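Local structure of large terminase protein (Enterobacteria phage P22, 4DKW) at residues Arg6-Pro11 and Glu152-Tyr157; Phe54-Val59 and Phe141-Thr146; His115-Asp120 and Tyr180-Phe185. The protein drives viral DNA into empty capsids as an ATP-powered motor and cuts the genome with its C-terminal nuclease domain, the part present here. All coordinates share one frame; numbering follows the deposited sequence.

Contact 1 of 3, residues Arg6-Pro11 and Glu152-Tyr157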
loop_
_atom_site.group_PDB
_atom_site.type_symbol
_atom_site.label_atom_id
_atom_site.label_comp_id
_atom_site.label_asym_id
_atom_site.label_seq_id
_atom_site.Cartn_x
_atom_site.Cartn_y
_atom_site.Cartn_z
ATOM N N ARG A 6 13.834 14.372 -5.408
ATOM C CA ARG A 6 13.157 13.211 -4.853
ATOM C C ARG A 6 12.225 13.583 -3.712
ATOM O O ARG A 6 12.497 14.515 -2.947
ATOM C CB ARG A 6 14.160 12.160 -4.397
ATOM C CG ARG A 6 14.706 11.336 -5.539
ATOM C CD ARG A 6 15.662 10.284 -5.027
ATOM N NE ARG A 6 15.107 9.630 -3.845
ATOM C CZ ARG A 6 15.710 8.652 -3.175
ATOM N NH1 ARG A 6 16.897 8.200 -3.566
ATOM N NH2 ARG A 6 15.122 8.123 -2.113
ATOM N N ILE A 7 11.120 12.847 -3.619
ATOM C CA ILE A 7 10.096 13.091 -2.623
ATOM C C ILE A 7 10.553 12.603 -1.251
ATOM O O ILE A 7 10.394 13.307 -0.253
ATOM C CB ILE A 7 8.753 12.446 -3.054
ATOM C CG1 ILE A 7 8.083 13.326 -4.114
ATOM C CG2 ILE A 7 7.840 12.268 -1.870
ATOM C CD1 ILE A 7 6.897 12.701 -4.810
ATOM N N PHE A 8 11.138 11.409 -1.207
ATOM C CA PHE A 8 11.687 10.857 0.033
ATOM C C PHE A 8 13.221 10.938 0.015
ATOM O O PHE A 8 13.903 10.029 -0.463
ATOM C CB PHE A 8 11.227 9.405 0.245
ATOM C CG PHE A 8 9.722 9.237 0.324
ATOM C CD1 PHE A 8 8.999 9.773 1.386
ATOM C CD2 PHE A 8 9.036 8.521 -0.650
ATOM C CE1 PHE A 8 7.626 9.622 1.463
ATOM C CE2 PHE A 8 7.662 8.359 -0.572
ATOM C CZ PHE A 8 6.958 8.915 0.484
ATOM N N GLN A 9 13.768 12.038 0.520
ATOM C CA GLN A 9 15.218 12.182 0.584
ATOM C C GLN A 9 15.764 11.582 1.873
ATOM O O GLN A 9 16.280 12.282 2.749
ATOM C CB GLN A 9 15.640 13.638 0.417
ATOM C CG GLN A 9 15.601 14.086 -1.028
ATOM C CD GLN A 9 16.070 15.506 -1.218
ATOM O OE1 GLN A 9 16.181 16.265 -0.259
ATOM N NE2 GLN A 9 16.347 15.877 -2.466
ATOM N N ILE A 10 15.640 10.263 1.957
ATOM C CA ILE A 10 15.947 9.503 3.148
ATOM C C ILE A 10 16.752 8.297 2.683
ATOM O O ILE A 10 16.406 7.669 1.683
ATOM C CB ILE A 10 14.635 9.076 3.860
ATOM C CG1 ILE A 10 13.814 10.317 4.229
ATOM C CG2 ILE A 10 14.924 8.246 5.093
ATOM C CD1 ILE A 10 12.484 10.027 4.840
ATOM N N PRO A 11 17.857 7.993 3.377
ATOM C CA PRO A 11 18.635 6.793 3.046
ATOM C C PRO A 11 17.783 5.530 3.177
ATOM O O PRO A 11 17.209 5.313 4.245
ATOM C CB PRO A 11 19.745 6.795 4.108
ATOM C CG PRO A 11 19.846 8.222 4.549
ATOM C CD PRO A 11 18.463 8.774 4.469
ATOM N N GLU A 152 12.507 0.101 -5.350
ATOM C CA GLU A 152 12.609 0.510 -6.748
ATOM C C GLU A 152 11.809 1.773 -7.031
ATOM O O GLU A 152 12.270 2.651 -7.758
ATOM C CB GLU A 152 12.144 -0.617 -7.671
ATOM C CG GLU A 152 13.019 -1.861 -7.605
ATOM C CD GLU A 152 12.521 -2.988 -8.502
ATOM O OE1 GLU A 152 11.348 -2.936 -8.943
ATOM O OE2 GLU A 152 13.305 -3.931 -8.761
ATOM N N GLU A 153 10.608 1.851 -6.463
ATOM C CA GLU A 153 9.739 3.018 -6.629
ATOM C C GLU A 153 10.176 4.192 -5.748
ATOM O O GLU A 153 10.186 5.342 -6.185
ATOM C CB GLU A 153 8.288 2.654 -6.311
ATOM C CG GLU A 153 7.700 1.534 -7.175
ATOM C CD GLU A 153 6.190 1.407 -7.002
ATOM O OE1 GLU A 153 5.636 2.132 -6.151
ATOM O OE2 GLU A 153 5.556 0.593 -7.712
ATOM N N PHE A 154 10.523 3.876 -4.505
ATOM C CA PHE A 154 11.023 4.823 -3.510
ATOM C C PHE A 154 12.174 5.646 -4.085
ATOM O O PHE A 154 12.237 6.868 -3.892
ATOM C CB PHE A 154 11.458 4.023 -2.278
ATOM C CG PHE A 154 12.040 4.848 -1.158
ATOM C CD1 PHE A 154 11.217 5.407 -0.190
ATOM C CD2 PHE A 154 13.417 4.999 -1.034
ATOM C CE1 PHE A 154 11.748 6.132 0.848
ATOM C CE2 PHE A 154 13.957 5.732 0.013
ATOM C CZ PHE A 154 13.124 6.295 0.952
ATOM N N ARG A 155 13.063 4.967 -4.813
ATOM C CA ARG A 155 14.240 5.595 -5.425
ATOM C C ARG A 155 13.924 6.593 -6.543
ATOM O O ARG A 155 14.672 7.559 -6.755
ATOM C CB ARG A 155 15.170 4.527 -5.983
ATOM C CG ARG A 155 15.914 3.765 -4.927
ATOM C CD ARG A 155 16.980 2.874 -5.536
ATOM N NE ARG A 155 16.447 1.614 -6.035
ATOM C CZ ARG A 155 16.415 0.484 -5.336
ATOM N NH1 ARG A 155 16.897 0.441 -4.102
ATOM N NH2 ARG A 155 15.931 -0.618 -5.888
ATOM N N LEU A 156 12.819 6.352 -7.246
ATOM C CA LEU A 156 12.431 7.137 -8.413
ATOM C C LEU A 156 11.339 8.190 -8.158
ATOM O O LEU A 156 11.082 9.028 -9.010
ATOM C CB LEU A 156 11.942 6.189 -9.501
ATOM C CG LEU A 156 12.963 5.174 -10.001
ATOM C CD1 LEU A 156 12.314 4.263 -11.026
ATOM C CD2 LEU A 156 14.135 5.903 -10.613
ATOM N N TYR A 157 10.685 8.122 -7.001
ATOM C CA TYR A 157 9.556 8.993 -6.692
ATOM C C TYR A 157 10.014 10.451 -6.546
ATOM O O TYR A 157 10.818 10.777 -5.658
ATOM C CB TYR A 157 8.906 8.524 -5.397
ATOM C CG TYR A 157 7.427 8.817 -5.269
ATOM C CD1 TYR A 157 6.578 8.720 -6.365
ATOM C CD2 TYR A 157 6.872 9.135 -4.032
ATOM C CE1 TYR A 157 5.208 8.963 -6.233
ATOM C CE2 TYR A 157 5.520 9.369 -3.890
ATOM C CZ TYR A 157 4.691 9.286 -4.986
ATOM O OH TYR A 157 3.332 9.509 -4.824
HETATM O O HOH W 1 11.203 9.696 -3.486
#
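The carbonyl oxygen of Tyr157 is gripped by two hydrogen bonds. Ile7 N donates to Tyr157 O over 2.9 Å, almost straight (173°) but from above the carbonyl plane, and a water donates to the same oxygen. That water also donates to Phe154 O and accepts from Phe8 N, so three backbone atoms share it.

Next to this polar seam lie aromatic rings. The Phe154 ring, with CG anti to its backbone N, brings its CE1 to 3.4 Å from Phe8 CB. The Phe8 and Phe154 planes are 4° apart but slid until they barely overlap, with centroids 5.5 Å apart. Ile7 CD1 makes a CH-pi contact over one face of the Tyr157 ring, 3.8 Å from its centroid, while Phe8 CE2 meets the edge of that ring at CD2. Arg6, bent at chi3, crosses Phe154 at about a right angle (guanidinium and ring planes 77° apart), its NH2 3.4 Å from Phe154 CE2 and weakly hydrogen-bonded to Phe8 O.

Helix 125-137 touches Ile7, Phe8 and Tyr157 through Ile129 and Met136. The result is an aromatic cluster tying the start of this nuclease fragment to the end of helix 148-156 in its RNase H-like domain.

Contact 2 of 3, residues Phe54-Val59 and Phe141-Thr146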
loop_
_atom_site.group_PDB
_atom_site.type_symbol
_atom_site.label_atom_id
_atom_site.label_comp_id
_atom_site.label_asym_id
_atom_site.label_seq_id
_atom_site.Cartn_x
_atom_site.Cartn_y
_atom_site.Cartn_z
ATOM N N PHE A 54 5.103 1.072 11.793
ATOM C CA PHE A 54 4.545 0.371 10.640
ATOM C C PHE A 54 5.610 -0.443 9.924
ATOM O O PHE A 54 6.742 0.017 9.771
ATOM C CB PHE A 54 3.925 1.368 9.662
ATOM C CG PHE A 54 2.789 2.151 10.251
ATOM C CD1 PHE A 54 1.480 1.771 10.017
ATOM C CD2 PHE A 54 3.032 3.260 11.043
ATOM C CE1 PHE A 54 0.433 2.488 10.569
ATOM C CE2 PHE A 54 1.994 3.977 11.589
ATOM C CZ PHE A 54 0.689 3.590 11.350
ATOM N N TYR A 55 5.239 -1.649 9.491
ATOM C CA TYR A 55 6.143 -2.516 8.733
ATOM C C TYR A 55 5.468 -2.916 7.431
ATOM O O TYR A 55 4.403 -3.537 7.443
ATOM C CB TYR A 55 6.486 -3.786 9.522
ATOM C CG TYR A 55 7.120 -3.523 10.873
ATOM C CD1 TYR A 55 8.506 -3.461 11.000
ATOM C CD2 TYR A 55 6.339 -3.333 12.017
ATOM C CE1 TYR A 55 9.107 -3.224 12.228
ATOM C CE2 TYR A 55 6.934 -3.086 13.251
ATOM C CZ TYR A 55 8.323 -3.034 13.342
ATOM O OH TYR A 55 8.943 -2.804 14.549
ATOM N N LEU A 56 6.068 -2.537 6.311
ATOM C CA LEU A 56 5.600 -3.014 5.028
ATOM C C LEU A 56 6.191 -4.411 4.873
ATOM O O LEU A 56 7.376 -4.559 4.595
ATOM C CB LEU A 56 6.055 -2.078 3.912
ATOM C CG LEU A 56 5.541 -2.458 2.524
ATOM C CD1 LEU A 56 4.017 -2.470 2.507
ATOM C CD2 LEU A 56 6.082 -1.486 1.499
ATOM N N ALA A 57 5.365 -5.435 5.090
ATOM C CA ALA A 57 5.857 -6.805 5.233
ATOM C C ALA A 57 5.768 -7.667 3.963
ATOM O O ALA A 57 6.556 -8.590 3.789
ATOM C CB ALA A 57 5.134 -7.492 6.387
ATOM N N ARG A 58 4.800 -7.386 3.094
ATOM C CA ARG A 58 4.644 -8.154 1.862
ATOM C C ARG A 58 4.331 -7.215 0.706
ATOM O O ARG A 58 3.561 -6.278 0.865
ATOM C CB ARG A 58 3.521 -9.190 1.987
ATOM C CG ARG A 58 3.578 -10.087 3.211
ATOM C CD ARG A 58 4.560 -11.207 3.008
ATOM N NE ARG A 58 4.455 -12.217 4.058
ATOM C CZ ARG A 58 5.185 -12.226 5.171
ATOM N NH1 ARG A 58 6.085 -11.271 5.399
ATOM N NH2 ARG A 58 5.017 -13.193 6.061
ATOM N N VAL A 59 4.942 -7.473 -0.449
ATOM C CA VAL A 59 4.722 -6.688 -1.661
ATOM C C VAL A 59 4.683 -7.592 -2.883
ATOM O O VAL A 59 5.554 -8.448 -3.055
ATOM C CB VAL A 59 5.830 -5.641 -1.870
ATOM C CG1 VAL A 59 5.821 -5.133 -3.293
ATOM C CG2 VAL A 59 5.674 -4.489 -0.881
ATOM N N PHE A 141 8.528 3.823 10.344
ATOM C CA PHE A 141 8.070 3.179 9.122
ATOM C C PHE A 141 9.221 2.364 8.593
ATOM O O PHE A 141 10.255 2.916 8.230
ATOM C CB PHE A 141 7.584 4.190 8.061
ATOM C CG PHE A 141 7.090 3.540 6.801
ATOM C CD1 PHE A 141 5.775 3.100 6.703
ATOM C CD2 PHE A 141 7.947 3.330 5.723
ATOM C CE1 PHE A 141 5.319 2.474 5.544
ATOM C CE2 PHE A 141 7.498 2.709 4.562
ATOM C CZ PHE A 141 6.179 2.278 4.478
ATOM N N LYS A 142 9.033 1.048 8.562
ATOM C CA LYS A 142 10.051 0.118 8.100
ATOM C C LYS A 142 9.529 -0.710 6.925
ATOM O O LYS A 142 8.320 -0.988 6.836
ATOM C CB LYS A 142 10.478 -0.812 9.245
ATOM C CG LYS A 142 10.942 -0.107 10.502
ATOM C CD LYS A 142 12.271 0.588 10.269
ATOM C CE LYS A 142 12.718 1.361 11.501
ATOM N NZ LYS A 142 13.704 2.408 11.123
ATOM N N VAL A 143 10.441 -1.097 6.032
ATOM C CA VAL A 143 10.120 -1.994 4.918
ATOM C C VAL A 143 11.020 -3.224 4.988
ATOM O O VAL A 143 12.234 -3.085 5.099
ATOM C CB VAL A 143 10.310 -1.271 3.560
ATOM C CG1 VAL A 143 9.943 -2.191 2.371
ATOM C CG2 VAL A 143 9.474 -0.009 3.535
ATOM N N PHE A 144 10.434 -4.421 4.947
ATOM C CA PHE A 144 11.223 -5.658 4.935
ATOM C C PHE A 144 12.172 -5.618 3.744
ATOM O O PHE A 144 11.786 -5.177 2.664
ATOM C CB PHE A 144 10.322 -6.888 4.810
ATOM C CG PHE A 144 9.639 -7.291 6.092
ATOM C CD1 PHE A 144 9.577 -6.428 7.180
ATOM C CD2 PHE A 144 9.058 -8.549 6.204
ATOM C CE1 PHE A 144 8.946 -6.813 8.367
ATOM C CE2 PHE A 144 8.438 -8.944 7.376
ATOM C CZ PHE A 144 8.381 -8.078 8.462
ATOM N N ASN A 145 13.409 -6.066 3.929
ATOM C CA ASN A 145 14.379 -6.046 2.835
ATOM C C ASN A 145 14.019 -6.971 1.663
ATOM O O ASN A 145 14.649 -6.920 0.612
ATOM C CB ASN A 145 15.807 -6.297 3.354
ATOM C CG ASN A 145 15.966 -7.637 4.047
ATOM O OD1 ASN A 145 15.459 -8.662 3.589
ATOM N ND2 ASN A 145 16.700 -7.639 5.154
ATOM N N THR A 146 12.995 -7.796 1.852
ATOM C CA THR A 146 12.503 -8.694 0.818
ATOM C C THR A 146 11.418 -8.045 -0.057
ATOM O O THR A 146 10.880 -8.681 -0.960
ATOM C CB THR A 146 11.944 -9.980 1.448
ATOM O OG1 THR A 146 11.006 -9.641 2.486
ATOM C CG2 THR A 146 13.077 -10.831 2.027
#
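Three backbone hydrogen bonds form the first shell. Lys142 N donates to Phe54 O over 2.8 Å, nearly along the C=O axis; Leu56 N donates to Lys142 O, also over 2.8 Å; and Phe144 N donates to Leu56 O over 3.1 Å. The last two lie in their carbonyl planes, and all three are nearly straight. Leu56 thus bonds to Lys142 and Phe144, while Lys142 bonds to Phe54 and Leu56: each straddles two partners, which with 17° between strand directions marks parallel pairing.

Side chains then pair across the ladder. On one face Leu56 and Val143 run alongside each other, Leu56 CB lying 4.0 Å from Val143 CG2, and Phe54 CB touches Phe141 CD1. On the other face Tyr55 and Lys142 point the same way, Tyr55 CD1 at 3.7 Å from Lys142 CB; Lys142 bends at chi2 (-69°) and sends its NZ to Thr14 O. The Phe144 ring lies with one face over Ala57, whose CA is 3.9 Å from the ring centroid, a CH-pi contact. Arg58 NH1 is hydrogen-bonded to Ala57 O at 3.2 Å, and its guanidinium presents an edge to Phe144 CE2.

Outward, Phe150 of helix 148-156 packs on Leu56 and Val143, whereas Trp46 and Phe20 set their rings against Phe144. Ala57 and Arg58 both face Gln44 of strand 40-48, a classic beta bulge. Strand 53-62 is antiparallel to 40-48 and parallel to 141-144, the mixed-sheet topology of the RNase H-like fold.

Contact 3 of 3, residues His115-Asp120 and Tyr180-Phe185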
loop_
_atom_site.group_PDB
_atom_site.type_symbol
_atom_site.label_atom_id
_atom_site.label_comp_id
_atom_site.label_asym_id
_atom_site.label_seq_id
_atom_site.Cartn_x
_atom_site.Cartn_y
_atom_site.Cartn_z
ATOM N N HIS A 115 -13.880 2.829 -0.536
ATOM C CA HIS A 115 -12.558 3.195 -1.045
ATOM C C HIS A 115 -11.701 3.827 0.037
ATOM O O HIS A 115 -12.219 4.250 1.068
ATOM C CB HIS A 115 -12.669 4.136 -2.262
ATOM C CG HIS A 115 -13.091 5.559 -1.891
ATOM N ND1 HIS A 115 -14.247 5.819 -1.257
ATOM C CD2 HIS A 115 -12.454 6.719 -2.105
ATOM C CE1 HIS A 115 -14.356 7.131 -1.070
ATOM N NE2 HIS A 115 -13.278 7.701 -1.556
ATOM N N ALA A 116 -10.395 3.877 -0.195
ATOM C CA ALA A 116 -9.465 4.299 0.841
ATOM C C ALA A 116 -9.607 5.775 1.138
ATOM O O ALA A 116 -9.436 6.620 0.255
ATOM C CB ALA A 116 -8.023 3.982 0.432
ATOM N N THR A 117 -9.929 6.079 2.392
ATOM C CA THR A 117 -9.953 7.460 2.867
ATOM C C THR A 117 -9.269 7.595 4.230
ATOM O O THR A 117 -9.182 6.632 4.989
ATOM C CB THR A 117 -11.397 7.995 2.975
ATOM O OG1 THR A 117 -12.149 7.197 3.903
ATOM C CG2 THR A 117 -12.085 7.965 1.624
ATOM N N PHE A 118 -8.847 8.812 4.550
ATOM C CA PHE A 118 -8.477 9.153 5.911
ATOM C C PHE A 118 -9.770 9.152 6.719
ATOM O O PHE A 118 -10.856 9.072 6.149
ATOM C CB PHE A 118 -7.824 10.533 5.966
ATOM C CG PHE A 118 -6.437 10.572 5.392
ATOM C CD1 PHE A 118 -5.352 10.147 6.140
ATOM C CD2 PHE A 118 -6.218 11.038 4.108
ATOM C CE1 PHE A 118 -4.076 10.183 5.615
ATOM C CE2 PHE A 118 -4.945 11.075 3.579
ATOM C CZ PHE A 118 -3.872 10.648 4.334
ATOM N N PRO A 119 -9.660 9.239 8.037
ATOM C CA PRO A 119 -10.844 9.192 8.901
ATOM C C PRO A 119 -11.887 10.250 8.541
ATOM O O PRO A 119 -13.082 10.003 8.692
ATOM C CB PRO A 119 -10.273 9.468 10.299
ATOM C CG PRO A 119 -8.769 9.360 10.173
ATOM C CD PRO A 119 -8.432 8.928 8.782
ATOM N N ASP A 120 -11.440 11.410 8.073
ATOM C CA ASP A 120 -12.350 12.516 7.783
ATOM C C ASP A 120 -12.961 12.467 6.382
ATOM O O ASP A 120 -13.667 13.389 5.981
ATOM C CB ASP A 120 -11.654 13.860 8.014
ATOM C CG ASP A 120 -10.585 14.152 6.981
ATOM O OD1 ASP A 120 -10.289 13.261 6.158
ATOM O OD2 ASP A 120 -10.040 15.274 6.993
ATOM N N TYR A 180 -2.121 2.448 4.841
ATOM C CA TYR A 180 -1.879 3.379 5.930
ATOM C C TYR A 180 -3.118 4.245 6.233
ATOM O O TYR A 180 -3.503 4.430 7.392
ATOM C CB TYR A 180 -0.648 4.248 5.629
ATOM C CG TYR A 180 -0.459 5.366 6.629
ATOM C CD1 TYR A 180 0.029 5.104 7.895
ATOM C CD2 TYR A 180 -0.778 6.683 6.307
ATOM C CE1 TYR A 180 0.179 6.111 8.823
ATOM C CE2 TYR A 180 -0.616 7.712 7.232
ATOM C CZ TYR A 180 -0.142 7.408 8.488
ATOM O OH TYR A 180 0.027 8.387 9.433
ATOM N N MET A 181 -3.744 4.774 5.191
ATOM C CA MET A 181 -4.922 5.621 5.360
ATOM C C MET A 181 -6.047 4.877 6.054
ATOM O O MET A 181 -6.763 5.439 6.891
ATOM C CB MET A 181 -5.409 6.121 4.007
ATOM C CG MET A 181 -4.468 7.121 3.359
ATOM S SD MET A 181 -4.877 7.413 1.624
ATOM C CE MET A 181 -6.528 8.063 1.769
ATOM N N MET A 182 -6.188 3.604 5.709
ATOM C CA MET A 182 -7.281 2.781 6.215
ATOM C C MET A 182 -6.890 1.919 7.414
ATOM O O MET A 182 -7.578 0.951 7.723
ATOM C CB MET A 182 -7.821 1.890 5.097
ATOM C CG MET A 182 -8.498 2.657 3.988
ATOM S SD MET A 182 -10.101 3.342 4.473
ATOM C CE MET A 182 -11.226 2.022 4.037
ATOM N N ARG A 183 -5.806 2.287 8.093
ATOM C CA ARG A 183 -5.274 1.493 9.195
ATOM C C ARG A 183 -6.271 1.259 10.329
ATOM O O ARG A 183 -6.100 0.330 11.119
ATOM C CB ARG A 183 -3.972 2.100 9.726
ATOM C CG ARG A 183 -4.112 3.460 10.377
ATOM C CD ARG A 183 -2.750 4.036 10.661
ATOM N NE ARG A 183 -2.813 5.330 11.339
ATOM C CZ ARG A 183 -3.055 6.488 10.728
ATOM N NH1 ARG A 183 -3.276 6.524 9.420
ATOM N NH2 ARG A 183 -3.083 7.614 11.427
ATOM N N ARG A 184 -7.328 2.071 10.394
ATOM C CA ARG A 184 -8.364 1.868 11.419
ATOM C C ARG A 184 -9.132 0.559 11.199
ATOM O O ARG A 184 -9.829 0.081 12.097
ATOM C CB ARG A 184 -9.336 3.053 11.476
ATOM C CG ARG A 184 -10.095 3.318 10.162
ATOM C CD ARG A 184 -10.769 4.687 10.165
ATOM N NE ARG A 184 -11.484 4.962 8.917
ATOM C CZ ARG A 184 -10.899 5.396 7.803
ATOM N NH1 ARG A 184 -9.584 5.595 7.780
ATOM N NH2 ARG A 184 -11.621 5.626 6.708
ATOM N N PHE A 185 -9.002 -0.006 9.996
ATOM C CA PHE A 185 -9.634 -1.276 9.651
ATOM C C PHE A 185 -8.694 -2.481 9.760
ATOM O O PHE A 185 -9.123 -3.624 9.576
ATOM C CB PHE A 185 -10.269 -1.216 8.263
ATOM C CG PHE A 185 -11.387 -0.228 8.166
ATOM C CD1 PHE A 185 -12.605 -0.482 8.771
ATOM C CD2 PHE A 185 -11.213 0.964 7.488
ATOM C CE1 PHE A 185 -13.624 0.422 8.691
ATOM C CE2 PHE A 185 -12.231 1.868 7.411
ATOM C CZ PHE A 185 -13.459 1.603 8.001
#
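Loop 115-120, between strand 110-111 and helix 125-137, runs at 70° to residues 181-184, where helix 171-181 gives way to a 3-10 segment of the RNase H-like nuclease domain; the nearest CA atoms, those of Phe118 and Met181, are 5.0 Å apart. Arg184 leaves its backbone with CG crowded between N and the carbonyl carbon (chi1 60°), then extends to NE. Its guanidinium grips Thr117 O end-on, NH1 donating over 3.0 Å and NH2 over 3.1 Å. The oxygen lies 2° from the guanidinium plane; Pro119 CA and Phe185 CD2 cover its opposite faces.

Met181 CG stands over a face of the Phe118 ring, 3.9 Å from the centroid, and Met181 SD lies obliquely 4.6 Å from it, a Met-aromatic contact. A bend at chi3 brings Met181 CE back to Ala116 O, at 3.6 Å. Met182, folded at chi2 and chi3, lays CG against Ala116 and offers SD to Thr117 N, a weak hydrogen bond of 3.4 Å. Glu131 of helix 125-137 touches Phe118, and its OE1 is hydrogen-bonded to Tyr180 OH. Together they fasten the loop to the C-terminal end of helix 171-181.

Thr117 O and Met181 O, two acceptors, lie 3.3 Å apart; the guanidinium on Thr117 O would be expected to ease their repulsion, and the Met182 sulfur can serve only as a weak acceptor for Thr117 N.

Contact 2 lies on the central mixed sheet, and contacts 1 and 3 are 15 Å and 19 Å from it, centre to centre, and 23 Å from each other. Along the chain 54-59 and 141-146 fall inside the loop closed by contact 1, whereas contact 3 alternates with both. Strand 141-144 leads into helix 148-156, which links contact 2 to contact 1 in sequence although the two do not touch. Contacts 2 and 3 do meet, where the Phe54 ring packs on Tyr180 and Arg183, joining sheet to helix 171-181. That helix begins at magnesium-binding Asp171; contact 3 fastens loop 115-120 to its other end, and contact 1 fastens the start of this nuclease fragment to helix 148-156.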